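Long-range contact in SPCU (Pseudomonas aeruginosa, PDB 4AKX), which probably acts as the type III secretion chaperone of the phospholipase toxin ExoU, with which it forms a complex: residues Leu46-Pro50 against Ala81-Val85. Numbering follows the deposited sequence.
Sequences LGLVP and AGRLV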
loop_
_atom_site.group_PDB
_atom_site.type_symbol
_atom_site.label_atom_id
_atom_site.label_comp_id
_atom_site.label_asym_id
_atom_site.label_seq_id
_atom_site.Cartn_x
_atom_site.Cartn_y
_atom_site.Cartn_z
ATOM N N LEU A 46 -6.947 5.570 -10.016
ATOM C CA LEU A 46 -5.613 5.721 -10.541
ATOM C C LEU A 46 -5.174 4.604 -11.491
ATOM O O LEU A 46 -4.001 4.517 -11.820
ATOM C CB LEU A 46 -4.627 5.849 -9.392
ATOM C CG LEU A 46 -4.545 7.228 -8.713
ATOM C CD1 LEU A 46 -3.806 7.159 -7.382
ATOM C CD2 LEU A 46 -3.873 8.249 -9.631
ATOM N N GLY A 47 -6.103 3.762 -11.948
ATOM C CA GLY A 47 -5.732 2.540 -12.696
ATOM C C GLY A 47 -5.415 1.277 -11.875
ATOM O O GLY A 47 -5.219 1.319 -10.654
ATOM N N LEU A 48 -5.369 0.140 -12.561
ATOM C CA LEU A 48 -5.014 -1.133 -11.934
ATOM C C LEU A 48 -3.574 -1.093 -11.478
ATOM O O LEU A 48 -2.699 -0.608 -12.202
ATOM C CB LEU A 48 -5.201 -2.304 -12.921
ATOM C CG LEU A 48 -6.631 -2.590 -13.386
ATOM C CD1 LEU A 48 -6.718 -3.773 -14.325
ATOM C CD2 LEU A 48 -7.559 -2.803 -12.201
ATOM N N VAL A 49 -3.326 -1.624 -10.286
ATOM C CA VAL A 49 -1.979 -1.743 -9.789
ATOM C C VAL A 49 -1.094 -2.438 -10.815
ATOM O O VAL A 49 -1.466 -3.467 -11.401
ATOM C CB VAL A 49 -1.931 -2.484 -8.458
ATOM C CG1 VAL A 49 -0.497 -2.611 -7.988
ATOM C CG2 VAL A 49 -2.710 -1.741 -7.405
ATOM N N PRO A 50 0.069 -1.844 -11.091
ATOM C CA PRO A 50 0.965 -2.424 -12.081
ATOM C C PRO A 50 1.748 -3.547 -11.472
ATOM O O PRO A 50 1.943 -3.581 -10.252
ATOM C CB PRO A 50 1.923 -1.279 -12.414
ATOM C CG PRO A 50 1.303 -0.052 -11.849
ATOM C CD PRO A 50 0.475 -0.492 -10.694
ATOM N N ALA A 81 -11.133 -5.409 -7.393
ATOM C CA ALA A 81 -10.659 -5.673 -8.734
ATOM C C ALA A 81 -9.194 -5.270 -8.892
ATOM O O ALA A 81 -8.610 -5.469 -9.943
ATOM C CB ALA A 81 -11.535 -4.980 -9.762
ATOM N N GLY A 82 -8.580 -4.760 -7.842
ATOM C CA GLY A 82 -7.159 -4.469 -7.907
ATOM C C GLY A 82 -6.889 -3.083 -8.446
ATOM O O GLY A 82 -5.786 -2.783 -8.889
ATOM N N ARG A 83 -7.910 -2.229 -8.391
ATOM C CA ARG A 83 -7.836 -0.878 -8.920
ATOM C C ARG A 83 -7.432 0.045 -7.825
ATOM O O ARG A 83 -8.050 0.050 -6.750
ATOM C CB ARG A 83 -9.178 -0.439 -9.466
ATOM C CG ARG A 83 -9.095 0.833 -10.307
ATOM C CD ARG A 83 -10.457 1.223 -10.888
ATOM N NE ARG A 83 -10.950 0.204 -11.781
ATOM C CZ ARG A 83 -10.424 -0.019 -12.968
ATOM N NH1 ARG A 83 -9.402 0.717 -13.373
ATOM N NH2 ARG A 83 -10.911 -0.973 -13.745
ATOM N N LEU A 84 -6.377 0.817 -8.098
ATOM C CA LEU A 84 -5.741 1.696 -7.104
ATOM C C LEU A 84 -6.504 3.004 -6.957
ATOM O O LEU A 84 -6.782 3.691 -7.937
ATOM C CB LEU A 84 -4.300 1.976 -7.486
ATOM C CG LEU A 84 -3.420 2.026 -6.248
ATOM C CD1 LEU A 84 -1.986 2.082 -6.712
ATOM C CD2 LEU A 84 -3.735 3.251 -5.422
ATOM N N VAL A 85 -6.863 3.328 -5.728
ATOM C CA VAL A 85 -7.923 4.279 -5.474
ATOM C C VAL A 85 -7.513 5.217 -4.351
ATOM O O VAL A 85 -6.850 4.802 -3.391
ATOM C CB VAL A 85 -9.215 3.546 -5.073
ATOM C CG1 VAL A 85 -10.186 4.504 -4.423
ATOM C CG2 VAL A 85 -9.852 2.884 -6.272
#
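Leu46 and Gly47 together face Leu84 and form a beta bulge. Leu46 N donates to Leu84 O at 2.8 Å. Leu84 N returns a bond to Gly47 O, one residue further on, at 2.9 Å with an N-H...O angle of 162°. Past the bulge, Leu48 and Arg83 make an antiparallel non-hydrogen-bonded pair. Val49 N then reaches Gly82 O at 3.1 Å, nearly straight at 169°. This links the neighbouring strands 39-48 and 83-91 of the antiparallel sheet where one ends and the other begins.

The buried side holds Leu46, Val49 and Leu84. Val49 CG2 lies anti to its own carbonyl carbon, and the side chain crosses that of Leu84 obliquely, with CG2 4.0 Å from Leu84 CD1. Leu46 CB sits 4.3 Å from Leu84 CB, and the Leu46 side chain also packs on helix 97-118.

On the more open side Gly47 and Leu48 are partly exposed, while the Arg83 they cover is buried. Leu48 CD2 lies over one face of the Arg83 guanidinium, 4.0 Å above its plane and offset toward the rim. The Arg83 chain leaves with CG anti to the backbone N (chi1 -167°) and bends before the guanidinium. Its NH1 forms a salt bridge to Glu45 and its NH2 one to Glu609 of the ExoU chain, and Val49 O accepts a bond from Arg606 of ExoU.

The chemistry is thus divided. Backbone bonds and aliphatic packing join the strands. Glu45 probably holds the guanidinium in place, while Glu609 of ExoU links the ends of these two strands to the toxin, consistent with a chaperone role.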